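Local coordinates for protein GNAT family acetyltransferase (Mycobacterium smegmatis, PDB 6C30) that probably transfers an acetyl group from acetyl-CoA to an amino group, as a RimJ-type N-acetyltransferase of the GNAT family, at residues E81-E93 against V99-A111. Residues are numbered along the deposited sequence; the frame is centred on the assembly and turned at random.
Sequences EARHGRMLPFVIE and VGQLTIGNVTHGA
I92 lies across from V99 and G100 where the antiparallel hairpin of strands 88-94 and 97-105, part of the central GNAT sheet, closes with a classic beta bulge. Both bulge residues bond to I92: its N donates to G100 O, and V99 N reaches I92 O at 2.9 Å, nearly in line with that carbonyl. The I92 side chain runs outward atom by atom: CB sits over the G100 carbonyl; CG2 meets V99 CG2 at 3.9 Å, the two side chains crossing at about a right angle. CG1, anti to the carbonyl carbon (chi1 -53°), heads the other way, along the Q101 peptide to L102 CB, and CD1 ends 3.4 Å from Q101 O. L88, F90, I92, L102 and I104 share this face of the sheet, where helix 130-143 covers L88, I92 and I104. F90 turns its ring edge to L102 O, which also accepts F90 N.

On the other face, water 3 links the strands, donating to F90 O, accepting from Q101 NE2 and hydrogen bonding to T103 OG1; Q101 OE1 is held by W120 NE1. Further along this face M87, bent at chi3 (79°), lays CE on T103 CG2 at 3.6 Å.

Beyond the strands, the loop after helix 71-83, which ends in a Schellman motif at G85, packs on V107. V107 N gives R86 O an almost straight bond (173°), while V107 CB and CG1 rest on G85 O and CG2 on R86 O. The R86 guanidinium turns back to grip E81 side-on, NE and NH2 each taking one carboxylate oxygen. G85 O also accepts from two waters: water 2, which donates to V107 O as well, and water 1, which lies 2.7 Å from H109 NE2 in the plane of the imidazole.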
loop_
_atom_site.group_PDB
_atom_site.type_symbol
_atom_site.label_atom_id
_atom_site.label_comp_id
_atom_site.label_asym_id
_atom_site.label_seq_id
_atom_site.Cartn_x
_atom_site.Cartn_y
_atom_site.Cartn_z
ATOM N N GLU A 81 5.932 -8.182 20.068
ATOM C CA GLU A 81 5.303 -7.231 20.980
ATOM C C GLU A 81 3.911 -6.837 20.503
ATOM O O GLU A 81 2.996 -6.653 21.310
ATOM C CB GLU A 81 6.176 -5.991 21.138
ATOM C CG GLU A 81 7.445 -6.231 21.923
ATOM C CD GLU A 81 7.160 -6.753 23.315
ATOM O OE1 GLU A 81 6.551 -6.011 24.112
ATOM O OE2 GLU A 81 7.539 -7.908 23.608
ATOM N N ALA A 82 3.741 -6.699 19.190
ATOM C CA ALA A 82 2.447 -6.340 18.634
ATOM C C ALA A 82 1.429 -7.458 18.847
ATOM O O ALA A 82 0.247 -7.205 19.091
ATOM C CB ALA A 82 2.582 -6.009 17.153
ATOM N N ARG A 83 1.901 -8.696 18.747
ATOM C CA ARG A 83 1.045 -9.859 18.963
ATOM C C ARG A 83 0.518 -9.892 20.401
ATOM O O ARG A 83 -0.562 -10.424 20.672
ATOM C CB ARG A 83 1.833 -11.131 18.637
ATOM C CG ARG A 83 1.000 -12.364 18.366
ATOM C CD ARG A 83 1.808 -13.407 17.586
ATOM N NE ARG A 83 3.180 -13.576 18.072
ATOM C CZ ARG A 83 4.279 -13.274 17.377
ATOM N NH1 ARG A 83 4.195 -12.770 16.151
ATOM N NH2 ARG A 83 5.475 -13.477 17.914
ATOM N N HIS A 84 1.284 -9.309 21.316
ATOM C CA HIS A 84 0.886 -9.229 22.719
ATOM C C HIS A 84 0.168 -7.920 23.030
ATOM O O HIS A 84 -0.151 -7.637 24.186
ATOM C CB HIS A 84 2.106 -9.395 23.624
ATOM C CG HIS A 84 2.738 -10.752 23.537
ATOM N ND1 HIS A 84 2.108 -11.895 23.981
ATOM C CD2 HIS A 84 3.938 -11.149 23.054
ATOM C CE1 HIS A 84 2.894 -12.937 23.777
ATOM N NE2 HIS A 84 4.010 -12.511 23.213
ATOM N N GLY A 85 -0.069 -7.114 22.001
ATOM C CA GLY A 85 -0.824 -5.884 22.154
ATOM C C GLY A 85 -0.078 -4.751 22.824
ATOM O O GLY A 85 -0.699 -3.791 23.283
ATOM N N ARG A 86 1.250 -4.840 22.865
ATOM C CA ARG A 86 2.057 -3.828 23.530
ATOM C C ARG A 86 2.655 -2.782 22.592
ATOM O O ARG A 86 3.099 -1.731 23.051
ATOM C CB ARG A 86 3.179 -4.496 24.319
ATOM C CG ARG A 86 2.642 -5.340 25.463
ATOM C CD ARG A 86 3.743 -5.737 26.439
ATOM N NE ARG A 86 4.627 -6.769 25.904
ATOM C CZ ARG A 86 4.525 -8.064 26.192
ATOM N NH1 ARG A 86 3.576 -8.491 27.011
ATOM N NH2 ARG A 86 5.376 -8.929 25.661
ATOM N N MET A 87 2.685 -3.090 21.295
ATOM C CA MET A 87 3.225 -2.179 20.288
ATOM C C MET A 87 2.422 -2.278 19.011
ATOM O O MET A 87 1.765 -3.290 18.759
ATOM C CB MET A 87 4.687 -2.498 19.978
ATOM C CG MET A 87 5.644 -2.377 21.155
ATOM S SD MET A 87 7.380 -2.639 20.700
ATOM C CE MET A 87 7.766 -1.054 19.978
ATOM N N LEU A 88 2.479 -1.220 18.201
ATOM C CA LEU A 88 2.017 -1.280 16.810
ATOM C C LEU A 88 3.125 -0.683 15.947
ATOM O O LEU A 88 3.271 0.540 15.842
ATOM C CB LEU A 88 0.696 -0.529 16.582
ATOM C CG LEU A 88 -0.565 -1.108 17.243
ATOM C CD1 LEU A 88 -0.720 -0.680 18.700
ATOM C CD2 LEU A 88 -1.800 -0.709 16.441
ATOM N N PRO A 89 3.932 -1.553 15.337
ATOM C CA PRO A 89 5.089 -1.101 14.557
ATOM C C PRO A 89 4.766 -0.925 13.071
ATOM O O PRO A 89 4.693 -1.901 12.324
ATOM C CB PRO A 89 6.112 -2.218 14.780
ATOM C CG PRO A 89 5.256 -3.461 14.956
ATOM C CD PRO A 89 3.999 -2.991 15.667
ATOM N N PHE A 90 4.569 0.320 12.651
ATOM C CA PHE A 90 4.275 0.617 11.257
ATOM C C PHE A 90 5.473 1.143 10.484
ATOM O O PHE A 90 6.420 1.719 11.041
ATOM C CB PHE A 90 3.164 1.669 11.140
ATOM C CG PHE A 90 1.831 1.244 11.684
ATOM C CD1 PHE A 90 0.984 0.449 10.920
ATOM C CD2 PHE A 90 1.393 1.692 12.928
ATOM C CE1 PHE A 90 -0.267 0.081 11.405
ATOM C CE2 PHE A 90 0.143 1.322 13.424
ATOM C CZ PHE A 90 -0.683 0.513 12.660
ATOM N N VAL A 91 5.383 0.963 9.173
ATOM C CA VAL A 91 6.255 1.605 8.198
ATOM C C VAL A 91 5.485 2.762 7.583
ATOM O O VAL A 91 4.278 2.647 7.314
ATOM C CB VAL A 91 6.700 0.610 7.109
ATOM C CG1 VAL A 91 7.308 1.324 5.900
ATOM C CG2 VAL A 91 7.675 -0.405 7.709
ATOM N N ILE A 92 6.180 3.883 7.391
ATOM C CA ILE A 92 5.629 5.004 6.633
ATOM C C ILE A 92 5.968 4.798 5.169
ATOM O O ILE A 92 7.142 4.663 4.810
ATOM C CB ILE A 92 6.197 6.360 7.103
ATOM C CG1 ILE A 92 6.034 6.541 8.613
ATOM C CG2 ILE A 92 5.542 7.510 6.310
ATOM C CD1 ILE A 92 6.840 7.711 9.169
ATOM N N GLU A 93 4.931 4.745 4.333
ATOM C CA GLU A 93 5.113 4.650 2.883
ATOM C C GLU A 93 4.854 5.989 2.209
ATOM O O GLU A 93 3.899 6.688 2.552
ATOM C CB GLU A 93 4.169 3.612 2.265
ATOM C CG GLU A 93 4.514 2.176 2.637
ATOM C CD GLU A 93 3.715 1.158 1.849
ATOM O OE1 GLU A 93 2.712 1.537 1.196
ATOM O OE2 GLU A 93 4.091 -0.029 1.881
ATOM N N VAL A 99 9.789 4.809 3.670
ATOM C CA VAL A 99 10.550 6.047 3.878
ATOM C C VAL A 99 10.727 6.368 5.358
ATOM O O VAL A 99 11.229 7.437 5.704
ATOM C CB VAL A 99 9.899 7.277 3.174
ATOM C CG1 VAL A 99 9.909 7.109 1.640
ATOM C CG2 VAL A 99 8.505 7.551 3.714
ATOM N N GLY A 100 10.335 5.445 6.234
ATOM C CA GLY A 100 10.545 5.639 7.659
ATOM C C GLY A 100 9.628 4.736 8.446
ATOM O O GLY A 100 9.009 3.823 7.883
ATOM N N GLN A 101 9.522 5.009 9.743
ATOM C CA GLN A 101 8.691 4.213 10.640
ATOM C C GLN A 101 7.852 5.091 11.533
ATOM O O GLN A 101 8.235 6.223 11.850
ATOM C CB GLN A 101 9.548 3.288 11.507
ATOM C CG GLN A 101 10.098 2.079 10.767
ATOM C CD GLN A 101 11.121 1.333 11.593
ATOM O OE1 GLN A 101 12.324 1.586 11.499
ATOM N NE2 GLN A 101 10.638 0.432 12.459
ATOM N N LEU A 102 6.710 4.541 11.934
ATOM C CA LEU A 102 5.792 5.139 12.888
ATOM C C LEU A 102 5.475 4.025 13.883
ATOM O O LEU A 102 4.837 3.035 13.523
ATOM C CB LEU A 102 4.530 5.655 12.178
ATOM C CG LEU A 102 3.466 6.482 12.912
ATOM C CD1 LEU A 102 2.708 5.646 13.949
ATOM C CD2 LEU A 102 4.078 7.730 13.533
ATOM N N THR A 103 5.942 4.178 15.115
ATOM C CA THR A 103 5.818 3.116 16.102
ATOM C C THR A 103 4.990 3.566 17.301
ATOM O O THR A 103 5.270 4.608 17.902
ATOM C CB THR A 103 7.203 2.663 16.589
ATOM O OG1 THR A 103 8.007 2.314 15.459
ATOM C CG2 THR A 103 7.093 1.454 17.518
ATOM N N ILE A 104 3.967 2.781 17.633
ATOM C CA ILE A 104 3.222 2.953 18.878
ATOM C C ILE A 104 3.761 1.949 19.893
ATOM O O ILE A 104 3.889 0.769 19.570
ATOM C CB ILE A 104 1.716 2.710 18.687
ATOM C CG1 ILE A 104 1.185 3.410 17.436
ATOM C CG2 ILE A 104 0.944 3.116 19.924
ATOM C CD1 ILE A 104 1.330 4.865 17.483
ATOM N N GLY A 105 4.102 2.407 21.094
ATOM C CA GLY A 105 4.659 1.509 22.093
ATOM C C GLY A 105 4.141 1.709 23.499
ATOM O O GLY A 105 3.422 2.679 23.783
ATOM N N ASN A 106 4.505 0.775 24.381
ATOM C CA ASN A 106 4.058 0.804 25.779
ATOM C C ASN A 106 2.534 0.938 25.863
ATOM O O ASN A 106 2.000 1.699 26.678
ATOM C CB ASN A 106 4.757 1.941 26.547
ATOM C CG ASN A 106 4.502 1.884 28.042
ATOM O OD1 ASN A 106 4.404 0.804 28.619
ATOM N ND2 ASN A 106 4.368 3.047 28.665
ATOM N N VAL A 107 1.838 0.197 25.011
ATOM C CA VAL A 107 0.384 0.268 24.949
ATOM C C VAL A 107 -0.240 -0.341 26.197
ATOM O O VAL A 107 0.095 -1.459 26.591
ATOM C CB VAL A 107 -0.167 -0.454 23.702
ATOM C CG1 VAL A 107 -1.685 -0.431 23.683
ATOM C CG2 VAL A 107 0.381 0.189 22.430
ATOM N N THR A 108 -1.137 0.413 26.826
ATOM C CA THR A 108 -1.909 -0.097 27.955
ATOM C C THR A 108 -3.388 0.122 27.691
ATOM O O THR A 108 -3.770 0.965 26.874
ATOM C CB THR A 108 -1.515 0.592 29.270
ATOM O OG1 THR A 108 -1.683 2.011 29.128
ATOM C CG2 THR A 108 -0.076 0.276 29.625
ATOM N N HIS A 109 -4.230 -0.641 28.372
ATOM C CA HIS A 109 -5.657 -0.406 28.277
ATOM C C HIS A 109 -6.179 -0.124 29.685
ATOM O O HIS A 109 -5.657 0.770 30.347
ATOM C CB HIS A 109 -6.345 -1.576 27.575
ATOM C CG HIS A 109 -5.938 -1.706 26.137
ATOM N ND1 HIS A 109 -6.512 -0.957 25.135
ATOM C CD2 HIS A 109 -4.978 -2.456 25.548
ATOM C CE1 HIS A 109 -5.936 -1.255 23.980
ATOM N NE2 HIS A 109 -5.000 -2.159 24.204
ATOM N N GLY A 110 -7.186 -0.855 30.153
ATOM C CA GLY A 110 -7.702 -0.614 31.493
ATOM C C GLY A 110 -8.155 0.817 31.735
ATOM O O GLY A 110 -8.916 1.377 30.942
ATOM N N ALA A 111 -7.695 1.406 32.842
ATOM C CA ALA A 111 -8.057 2.777 33.209
ATOM C C ALA A 111 -7.028 3.798 32.732
ATOM O O ALA A 111 -7.115 4.982 33.077
ATOM C CB ALA A 111 -8.235 2.891 34.723
HETATM O O HOH W 1 -3.269 -3.362 22.459
HETATM O O HOH W 2 -1.642 -3.856 26.312
HETATM O O HOH W 3 7.802 0.547 13.260
#